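Local coordinates for PBP domain-containing protein (Vibrio parahaemolyticus, PDB 3MUQ), which is of unknown function but belongs to the periplasmic-binding-protein superfamily and is made with a signal peptide, consistent with binding a small ligand outside the cytoplasm, at residues Tyr23-Val36 against Ala218-Ile232. Sequence-based numbering, arbitrary orientation. Where two conformers were deposited one is given.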
ATOM      1  N   TYR A  23      -6.471  -6.997 -13.928  1.00 33.50           N
ATOM      2  CA  TYR A  23      -6.896  -7.468 -12.616  1.00 36.09           C
ATOM      3  C   TYR A  23      -7.767  -6.430 -11.894  1.00 35.16           C
ATOM      4  O   TYR A  23      -8.671  -6.781 -11.145  1.00 42.98           O
ATOM      5  CB  TYR A  23      -5.652  -7.761 -11.778  1.00 45.82           C
ATOM      6  CG  TYR A  23      -5.835  -8.785 -10.685  1.00 62.63           C
ATOM      7  CD1 TYR A  23      -5.029  -9.921 -10.631  1.00 71.82           C
ATOM      8  CD2 TYR A  23      -6.806  -8.622  -9.701  1.00 68.72           C
ATOM      9  CE1 TYR A  23      -5.189 -10.869  -9.624  1.00 75.35           C
ATOM     10  CE2 TYR A  23      -6.977  -9.562  -8.692  1.00 72.02           C
ATOM     11  CZ  TYR A  23      -6.166 -10.682  -8.658  1.00 77.05           C
ATOM     12  OH  TYR A  23      -6.335 -11.615  -7.659  1.00 80.47           O
ATOM     13  N   LEU A  24      -7.483  -5.151 -12.115  1.00 26.11           N
ATOM     14  CA  LEU A  24      -8.143  -4.057 -11.390  1.00 28.70           C
ATOM     15  C   LEU A  24      -9.407  -3.508 -12.053  1.00 23.29           C
ATOM     16  O   LEU A  24     -10.433  -3.292 -11.397  1.00 22.07           O
ATOM     17  CB  LEU A  24      -7.171  -2.884 -11.235  1.00 21.20           C
ATOM     18  CG  LEU A  24      -5.864  -3.251 -10.552  1.00 26.01           C
ATOM     19  CD1 LEU A  24      -5.053  -2.001 -10.317  1.00 17.17           C
ATOM     20  CD2 LEU A  24      -6.157  -3.960  -9.230  1.00 35.93           C
ATOM     21  N   LEU A  25      -9.302  -3.243 -13.350  1.00 22.04           N
ATOM     22  CA  LEU A  25     -10.291  -2.437 -14.055  1.00 19.07           C
ATOM     23  C   LEU A  25     -11.693  -2.986 -14.043  1.00 19.04           C
ATOM     24  O   LEU A  25     -12.636  -2.220 -13.862  1.00 18.44           O
ATOM     25  CB  LEU A  25      -9.851  -2.148 -15.484  1.00 20.86           C
ATOM     26  CG  LEU A  25      -8.641  -1.210 -15.475  1.00 20.74           C
ATOM     27  CD1 LEU A  25      -8.303  -0.746 -16.866  1.00 19.34           C
ATOM     28  CD2 LEU A  25      -8.926  -0.036 -14.575  1.00 21.63           C
ATOM     29  N   PRO A  26     -11.839  -4.304 -14.270  1.00 22.01           N
ATOM     30  CA  PRO A  26     -13.171  -4.915 -14.257  1.00 27.87           C
ATOM     31  C   PRO A  26     -13.909  -4.646 -12.951  1.00 25.27           C
ATOM     32  O   PRO A  26     -15.078  -4.237 -12.979  1.00 19.87           O
ATOM     33  CB  PRO A  26     -12.866  -6.409 -14.402  1.00 33.67           C
ATOM     34  CG  PRO A  26     -11.581  -6.448 -15.179  1.00 28.37           C
ATOM     35  CD  PRO A  26     -10.794  -5.256 -14.704  1.00 19.60           C
ATOM     36  N   GLN A  27     -13.240  -4.851 -11.815  1.00 20.94           N
ATOM     37  CA  GLN A  27     -13.887  -4.581 -10.534  1.00 17.37           C
ATOM     38  C   GLN A  27     -14.179  -3.091 -10.359  1.00 18.91           C
ATOM     39  O   GLN A  27     -15.252  -2.702  -9.879  1.00 21.12           O
ATOM     40  CB  GLN A  27     -13.043  -5.095  -9.362  1.00 22.89           C
ATOM     41  CG  GLN A  27     -13.813  -5.107  -8.027  1.00 29.91           C
ATOM     42  CD  GLN A  27     -15.043  -6.006  -8.081  1.00 42.60           C
ATOM     43  OE1 GLN A  27     -14.959  -7.165  -8.487  1.00 46.57           O
ATOM     44  NE2 GLN A  27     -16.195  -5.469  -7.686  1.00 42.66           N
ATOM     45  N   PHE A  28     -13.231  -2.249 -10.754  1.00 14.71           N
ATOM     46  CA  PHE A  28     -13.431  -0.811 -10.601  1.00 15.78           C
ATOM     47  C   PHE A  28     -14.623  -0.331 -11.414  1.00 17.30           C
ATOM     48  O   PHE A  28     -15.395   0.498 -10.937  1.00 18.64           O
ATOM     49  CB  PHE A  28     -12.158  -0.020 -10.928  1.00 13.32           C
ATOM     50  CG  PHE A  28     -12.350   1.465 -10.935  1.00 11.70           C
ATOM     51  CD1 PHE A  28     -12.555   2.157  -9.751  1.00 15.06           C
ATOM     52  CD2 PHE A  28     -12.330   2.176 -12.130  1.00 11.57           C
ATOM     53  CE1 PHE A  28     -12.735   3.541  -9.747  1.00 16.09           C
ATOM     54  CE2 PHE A  28     -12.502   3.567 -12.129  1.00 17.05           C
ATOM     55  CZ  PHE A  28     -12.715   4.242 -10.934  1.00 16.23           C
ATOM     56  N   GLU A  29     -14.781  -0.843 -12.635  0.51 16.40           N
ATOM     57  CA  GLU A  29     -15.925  -0.440 -13.457  0.51 19.46           C
ATOM     58  C   GLU A  29     -17.213  -0.943 -12.840  0.51 21.27           C
ATOM     59  O   GLU A  29     -18.207  -0.222 -12.781  0.51 23.05           O
ATOM     60  CB  GLU A  29     -15.829  -0.952 -14.904  0.51 18.00           C
ATOM     61  CG  GLU A  29     -17.001  -0.463 -15.776  0.51 25.40           C
ATOM     62  CD  GLU A  29     -17.038  -1.079 -17.171  0.51 28.91           C
ATOM     63  OE1 GLU A  29     -16.022  -1.653 -17.610  0.51 32.96           O
ATOM     64  OE2 GLU A  29     -18.092  -0.989 -17.830  0.51 24.04           O
ATOM     65  N   LYS A  30     -17.191  -2.194 -12.395  1.00 23.53           N
ATOM     66  CA  LYS A  30     -18.343  -2.780 -11.735  1.00 27.88           C
ATOM     67  C   LYS A  30     -18.725  -1.913 -10.545  1.00 30.16           C
ATOM     68  O   LYS A  30     -19.897  -1.621 -10.328  1.00 28.16           O
ATOM     69  CB  LYS A  30     -18.002  -4.198 -11.264  1.00 35.43           C
ATOM     70  CG  LYS A  30     -19.074  -4.885 -10.424  1.00 53.21           C
ATOM     71  CD  LYS A  30     -20.167  -5.486 -11.297  1.00 68.48           C
ATOM     72  CE  LYS A  30     -21.290  -6.099 -10.466  1.00 74.88           C
ATOM     73  NZ  LYS A  30     -22.431  -6.548 -11.324  1.00 77.11           N
ATOM     74  N   ASP A  31     -17.730  -1.498  -9.771  1.00 26.90           N
ATOM     75  CA  ASP A  31     -18.000  -0.724  -8.558  1.00 25.28           C
ATOM     76  C   ASP A  31     -18.556   0.667  -8.845  1.00 25.02           C
ATOM     77  O   ASP A  31     -19.514   1.092  -8.217  1.00 26.23           O
ATOM     78  CB  ASP A  31     -16.734  -0.597  -7.705  1.00 26.27           C
ATOM     79  CG  ASP A  31     -16.451  -1.842  -6.870  1.00 25.24           C
ATOM     80  OD1 ASP A  31     -17.319  -2.728  -6.816  1.00 26.32           O
ATOM     81  OD2 ASP A  31     -15.365  -1.921  -6.252  1.00 27.93           O
ATOM     82  N   THR A  32     -17.958   1.378  -9.793  1.00 24.87           N
ATOM     83  CA  THR A  32     -18.215   2.810  -9.914  1.00 23.83           C
ATOM     84  C   THR A  32     -18.941   3.266 -11.180  1.00 24.57           C
ATOM     85  O   THR A  32     -19.478   4.362 -11.217  1.00 29.98           O
ATOM     86  CB  THR A  32     -16.905   3.600  -9.850  1.00 19.95           C
ATOM     87  OG1 THR A  32     -16.120   3.288 -11.006  1.00 15.36           O
ATOM     88  CG2 THR A  32     -16.132   3.237  -8.594  1.00 22.43           C
ATOM     89  N   GLY A  33     -18.936   2.439 -12.213  1.00 21.52           N
ATOM     90  CA  GLY A  33     -19.474   2.835 -13.498  1.00 21.64           C
ATOM     91  C   GLY A  33     -18.488   3.605 -14.371  1.00 28.91           C
ATOM     92  O   GLY A  33     -18.822   3.976 -15.495  1.00 24.67           O
ATOM     93  N   TYR A  34     -17.278   3.864 -13.878  1.00 23.80           N
ATOM     94  CA  TYR A  34     -16.305   4.561 -14.715  1.00 23.04           C
ATOM     95  C   TYR A  34     -15.615   3.576 -15.641  1.00 27.13           C
ATOM     96  O   TYR A  34     -15.332   2.438 -15.252  1.00 23.06           O
ATOM     97  CB  TYR A  34     -15.250   5.287 -13.881  1.00 12.14           C
ATOM     98  CG  TYR A  34     -15.728   6.537 -13.171  1.00 16.38           C
ATOM     99  CD1 TYR A  34     -16.026   7.706 -13.872  1.00 20.93           C
ATOM    100  CD2 TYR A  34     -15.859   6.546 -11.800  1.00 17.39           C
ATOM    101  CE1 TYR A  34     -16.453   8.843 -13.200  1.00 25.50           C
ATOM    102  CE2 TYR A  34     -16.280   7.659 -11.133  1.00 20.00           C
ATOM    103  CZ  TYR A  34     -16.574   8.803 -11.824  1.00 28.57           C
ATOM    104  OH  TYR A  34     -16.984   9.898 -11.098  1.00 29.30           O
ATOM    105  N   LYS A  35     -15.333   4.022 -16.861  1.00 25.59           N
ATOM    106  CA  LYS A  35     -14.558   3.222 -17.807  1.00 25.32           C
ATOM    107  C   LYS A  35     -13.160   3.802 -17.990  1.00 21.69           C
ATOM    108  O   LYS A  35     -13.005   4.952 -18.383  1.00 25.07           O
ATOM    109  CB  LYS A  35     -15.268   3.168 -19.158  1.00 30.74           C
ATOM    110  CG  LYS A  35     -16.610   2.452 -19.132  1.00 40.00           C
ATOM    111  CD  LYS A  35     -17.311   2.571 -20.478  1.00 48.13           C
ATOM    112  CE  LYS A  35     -18.490   1.627 -20.571  1.00 54.51           C
ATOM    113  NZ  LYS A  35     -18.027   0.217 -20.431  1.00 61.32           N
ATOM    114  N   VAL A  36     -12.137   3.007 -17.710  1.00 22.09           N
ATOM    115  CA  VAL A  36     -10.756   3.475 -17.834  1.00 21.73           C
ATOM    116  C   VAL A  36     -10.131   3.075 -19.175  1.00 24.67           C
ATOM    117  O   VAL A  36     -10.058   1.892 -19.491  1.00 22.13           O
ATOM    118  CB  VAL A  36      -9.889   2.945 -16.656  1.00 20.75           C
ATOM    119  CG1 VAL A  36      -8.423   3.351 -16.804  1.00 12.17           C
ATOM    120  CG2 VAL A  36     -10.447   3.437 -15.332  1.00 22.00           C
ATOM    121  N   ALA A 218     -11.668   9.481  -8.289  1.00 16.73           N
ATOM    122  CA  ALA A 218     -12.363   8.268  -7.853  1.00 17.17           C
ATOM    123  C   ALA A 218     -11.486   7.008  -8.052  1.00 15.85           C
ATOM    124  O   ALA A 218     -11.440   6.120  -7.207  1.00 12.47           O
ATOM    125  CB  ALA A 218     -13.700   8.120  -8.582  1.00 17.54           C
ATOM    126  N   PHE A 219     -10.786   6.938  -9.174  1.00  8.24           N
ATOM    127  CA  PHE A 219      -9.955   5.776  -9.476  1.00 15.27           C
ATOM    128  C   PHE A 219      -8.806   5.703  -8.484  1.00 14.07           C
ATOM    129  O   PHE A 219      -8.507   4.640  -7.941  1.00 14.79           O
ATOM    130  CB  PHE A 219      -9.431   5.867 -10.920  1.00 17.02           C
ATOM    131  CG  PHE A 219      -8.732   4.629 -11.401  1.00 16.88           C
ATOM    132  CD1 PHE A 219      -9.113   3.377 -10.945  1.00 16.49           C
ATOM    133  CD2 PHE A 219      -7.712   4.718 -12.331  1.00 14.22           C
ATOM    134  CE1 PHE A 219      -8.485   2.240 -11.383  1.00 13.30           C
ATOM    135  CE2 PHE A 219      -7.071   3.584 -12.779  1.00 17.60           C
ATOM    136  CZ  PHE A 219      -7.462   2.334 -12.303  1.00 18.73           C
ATOM    137  N   SER A 220      -8.170   6.847  -8.245  1.00 16.32           N
ATOM    138  CA  SER A 220      -7.053   6.911  -7.306  1.00 14.49           C
ATOM    139  C   SER A 220      -7.518   6.550  -5.900  1.00 10.25           C
ATOM    140  O   SER A 220      -6.902   5.714  -5.260  1.00 11.47           O
ATOM    141  CB  SER A 220      -6.405   8.300  -7.304  1.00 13.10           C
ATOM    142  OG  SER A 220      -5.386   8.376  -6.318  1.00 16.59           O
ATOM    143  N   ASP A 221      -8.607   7.176  -5.430  1.00 12.28           N
ATOM    144  CA  ASP A 221      -9.190   6.856  -4.123  1.00 12.86           C
ATOM    145  C   ASP A 221      -9.482   5.351  -4.027  1.00 16.26           C
ATOM    146  O   ASP A 221      -9.155   4.695  -3.041  1.00 14.05           O
ATOM    147  CB  ASP A 221     -10.496   7.644  -3.900  1.00 15.65           C
ATOM    148  CG  ASP A 221     -10.260   9.121  -3.697  1.00 20.00           C
ATOM    149  OD1 ASP A 221      -9.106   9.506  -3.402  1.00 16.54           O
ATOM    150  OD2 ASP A 221     -11.233   9.900  -3.830  1.00 20.10           O
ATOM    151  N   TRP A 222     -10.090   4.795  -5.068  1.00 17.98           N
ATOM    152  CA  TRP A 222     -10.403   3.368  -5.065  1.00 13.46           C
ATOM    153  C   TRP A 222      -9.123   2.523  -4.982  1.00 14.95           C
ATOM    154  O   TRP A 222      -9.048   1.552  -4.224  1.00 13.55           O
ATOM    155  CB  TRP A 222     -11.209   3.024  -6.317  1.00 12.69           C
ATOM    156  CG  TRP A 222     -11.654   1.587  -6.447  1.00 18.52           C
ATOM    157  CD1 TRP A 222     -12.832   1.047  -5.996  1.00 22.36           C
ATOM    158  CD2 TRP A 222     -10.949   0.519  -7.108  1.00 12.75           C
ATOM    159  NE1 TRP A 222     -12.899  -0.294  -6.329  1.00 20.16           N
ATOM    160  CE2 TRP A 222     -11.758  -0.644  -7.006  1.00 17.95           C
ATOM    161  CE3 TRP A 222      -9.721   0.432  -7.771  1.00 15.28           C
ATOM    162  CZ2 TRP A 222     -11.368  -1.887  -7.543  1.00 17.43           C
ATOM    163  CZ3 TRP A 222      -9.336  -0.798  -8.311  1.00 18.38           C
ATOM    164  CH2 TRP A 222     -10.159  -1.946  -8.192  1.00 11.34           C
ATOM    165  N   LEU A 223      -8.105   2.901  -5.749  1.00 13.82           N
ATOM    166  CA  LEU A 223      -6.852   2.143  -5.782  1.00 12.88           C
ATOM    167  C   LEU A 223      -6.145   2.059  -4.437  1.00 15.31           C
ATOM    168  O   LEU A 223      -5.509   1.035  -4.133  1.00 13.97           O
ATOM    169  CB  LEU A 223      -5.880   2.734  -6.814  1.00 16.88           C
ATOM    170  CG  LEU A 223      -6.245   2.574  -8.286  1.00 15.81           C
ATOM    171  CD1 LEU A 223      -5.380   3.504  -9.159  1.00 11.82           C
ATOM    172  CD2 LEU A 223      -6.083   1.125  -8.695  1.00  9.75           C
ATOM    173  N   VAL A 224      -6.245   3.117  -3.632  1.00 12.17           N
ATOM    174  CA  VAL A 224      -5.554   3.117  -2.327  1.00 12.12           C
ATOM    175  C   VAL A 224      -6.453   2.701  -1.155  1.00 19.51           C
ATOM    176  O   VAL A 224      -5.985   2.552  -0.032  1.00 16.87           O
ATOM    177  CB  VAL A 224      -4.872   4.473  -2.007  1.00 15.24           C
ATOM    178  CG1 VAL A 224      -3.824   4.847  -3.096  1.00 12.96           C
ATOM    179  CG2 VAL A 224      -5.909   5.571  -1.823  1.00 12.51           C
ATOM    180  N   ASN A 225      -7.742   2.523  -1.406  1.00 17.17           N
ATOM    181  CA  ASN A 225      -8.610   2.030  -0.354  1.00 20.00           C
ATOM    182  C   ASN A 225      -8.592   0.498  -0.359  1.00 18.89           C
ATOM    183  O   ASN A 225      -8.184  -0.122  -1.350  1.00 17.06           O
ATOM    184  CB  ASN A 225     -10.028   2.624  -0.455  1.00 25.33           C
ATOM    185  CG  ASN A 225     -10.134   4.043   0.185  1.00 50.83           C
ATOM    186  OD1 ASN A 225     -10.894   4.257   1.139  1.00 46.90           O
ATOM    187  ND2 ASN A 225      -9.374   5.007  -0.352  1.00 39.79           N
ATOM    188  N   PRO A 226      -8.995  -0.121   0.757  1.00 21.28           N
ATOM    189  CA  PRO A 226      -8.813  -1.570   0.882  1.00 23.77           C
ATOM    190  C   PRO A 226      -9.380  -2.396  -0.273  1.00 21.36           C
ATOM    191  O   PRO A 226      -8.784  -3.421  -0.606  1.00 27.03           O
ATOM    192  CB  PRO A 226      -9.496  -1.897   2.220  1.00 21.61           C
ATOM    193  CG  PRO A 226      -9.292  -0.665   3.018  1.00 26.68           C
ATOM    194  CD  PRO A 226      -9.459   0.477   2.024  1.00 28.81           C
ATOM    195  N   ARG A 227     -10.487  -1.982  -0.878  1.00 11.47           N
ATOM    196  CA  ARG A 227     -11.013  -2.736  -2.026  1.00 20.62           C
ATOM    197  C   ARG A 227      -9.994  -2.864  -3.155  1.00 23.27           C
ATOM    198  O   ARG A 227      -9.772  -3.952  -3.678  1.00 21.76           O
ATOM    199  CB  ARG A 227     -12.298  -2.109  -2.576  1.00 22.42           C
ATOM    200  CG  ARG A 227     -13.516  -2.346  -1.713  1.00 39.30           C
ATOM    201  CD  ARG A 227     -14.717  -1.516  -2.184  1.00 36.37           C
ATOM    202  NE  ARG A 227     -15.479  -2.193  -3.229  1.00 36.26           N
ATOM    203  CZ  ARG A 227     -16.440  -3.079  -2.985  1.00 39.03           C
ATOM    204  NH1 ARG A 227     -16.748  -3.392  -1.728  1.00 34.55           N
ATOM    205  NH2 ARG A 227     -17.093  -3.651  -3.991  1.00 38.39           N
ATOM    206  N   GLY A 228      -9.388  -1.744  -3.541  1.00 19.07           N
ATOM    207  CA  GLY A 228      -8.425  -1.750  -4.621  1.00 15.33           C
ATOM    208  C   GLY A 228      -7.157  -2.474  -4.212  1.00 15.07           C
ATOM    209  O   GLY A 228      -6.561  -3.228  -5.003  1.00 17.84           O
ATOM    210  N   GLN A 229      -6.741  -2.232  -2.969  1.00 16.91           N
ATOM    211  CA  GLN A 229      -5.533  -2.843  -2.420  1.00 17.01           C
ATOM    212  C   GLN A 229      -5.643  -4.357  -2.395  1.00 18.95           C
ATOM    213  O   GLN A 229      -4.670  -5.053  -2.679  1.00 15.32           O
ATOM    214  CB  GLN A 229      -5.245  -2.316  -1.007  1.00 20.83           C
ATOM    215  CG  GLN A 229      -4.740  -0.867  -0.994  1.00 26.79           C
ATOM    216  CD  GLN A 229      -3.379  -0.728  -1.658  1.00 29.73           C
ATOM    217  OE1 GLN A 229      -2.394  -1.331  -1.220  1.00 31.41           O
ATOM    218  NE2 GLN A 229      -3.315   0.067  -2.719  1.00 25.47           N
ATOM    219  N   GLU A 230      -6.818  -4.872  -2.052  1.00 17.48           N
ATOM    220  CA  GLU A 230      -7.030  -6.326  -2.067  1.00 21.98           C
ATOM    221  C   GLU A 230      -6.670  -6.896  -3.440  1.00 24.19           C
ATOM    222  O   GLU A 230      -5.965  -7.917  -3.551  1.00 20.59           O
ATOM    223  CB  GLU A 230      -8.480  -6.652  -1.716  1.00 33.83           C
ATOM    224  CG  GLU A 230      -8.783  -8.127  -1.490  1.00 37.78           C
ATOM    225  CD  GLU A 230     -10.238  -8.365  -1.112  1.00 49.27           C
ATOM    226  OE1 GLU A 230     -11.039  -7.407  -1.182  1.00 49.70           O
ATOM    227  OE2 GLU A 230     -10.585  -9.511  -0.743  1.00 57.10           O
ATOM    228  N   LEU A 231      -7.132  -6.223  -4.492  1.00 18.54           N
ATOM    229  CA  LEU A 231      -6.879  -6.690  -5.855  1.00 21.83           C
ATOM    230  C   LEU A 231      -5.427  -6.529  -6.281  1.00 24.53           C
ATOM    231  O   LEU A 231      -4.862  -7.415  -6.931  1.00 24.31           O
ATOM    232  CB  LEU A 231      -7.801  -5.979  -6.841  1.00 25.55           C
ATOM    233  CG  LEU A 231      -9.259  -6.310  -6.522  1.00 23.05           C
ATOM    234  CD1 LEU A 231     -10.226  -5.392  -7.269  1.00 20.80           C
ATOM    235  CD2 LEU A 231      -9.511  -7.772  -6.825  1.00 29.00           C
ATOM    236  N   ILE A 232      -4.831  -5.393  -5.926  1.00 19.89           N
ATOM    237  CA  ILE A 232      -3.415  -5.156  -6.188  1.00 22.50           C
ATOM    238  C   ILE A 232      -2.540  -6.220  -5.512  1.00 26.94           C
ATOM    239  O   ILE A 232      -1.616  -6.782  -6.127  1.00 22.80           O
ATOM    240  CB  ILE A 232      -3.007  -3.745  -5.707  1.00 19.13           C
ATOM    241  CG1 ILE A 232      -3.657  -2.685  -6.603  1.00 15.96           C
ATOM    242  CG2 ILE A 232      -1.483  -3.588  -5.669  1.00 16.69           C
ATOM    243  CD1 ILE A 232      -3.452  -1.275  -6.109  1.00 17.65           C
TER
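In this PBP-type domain, helix 20-32 packs against the two C-terminal helices, 213-224 and 226-236, and W222 enters as a knob among L24, Q27, F28 and D31. F28 and W222 meet edge to face: the edge of the F28 ring, led by CD1, is turned to the face of the five-membered ring of the indole, with these two planes at 61°. F28 CB also sits squarely over the six-membered ring of W222, 3.7 Å from its centroid, while G228 backs the other indole face. The phenyl ring is covered on one face by F219, whose CD1 lies 3.6 Å from F28 CE2, and these two rings meet obliquely.

The polar end of the indole is held by D31. W222 NE1 donates to the anti lone pair of D31 OD2 at 3.0 Å, nearly in the ring plane. R227, its chain bent at chi3 (86°), grips the same carboxylate side-on: NE to OD2 and NH2 to OD1 of D31, both 3.0 Å. Q27 NE2 lies 3.1 Å from D31 OD1 and comes from the face opposite to the arginine. Four N-H donors shared over the two oxygens fix the rotation of the carboxylate and would probably favour its ionised form.

The axes of helix segments 23-32 and 226-232 run close to antiparallel, at 154°. At the N-terminal end of 23-32, L24 is a second knob, among L223, G228, L231 and I232, its CD2 3.5 Å from L231 CB. Y23 lays one ring face over L231 O.

V36 CG2, on strand 35-41, makes a CH-pi contact over the centre of one face of F219. Beyond the helices lies the mixed sheet: V36 touches L9, F219 touches L57, L223 touches M59 and L81, and I232 reaches L81 and M82. Helix 226-236 also packs against the second subunit, where P226 O accepts from N233 of that neighbouring chain.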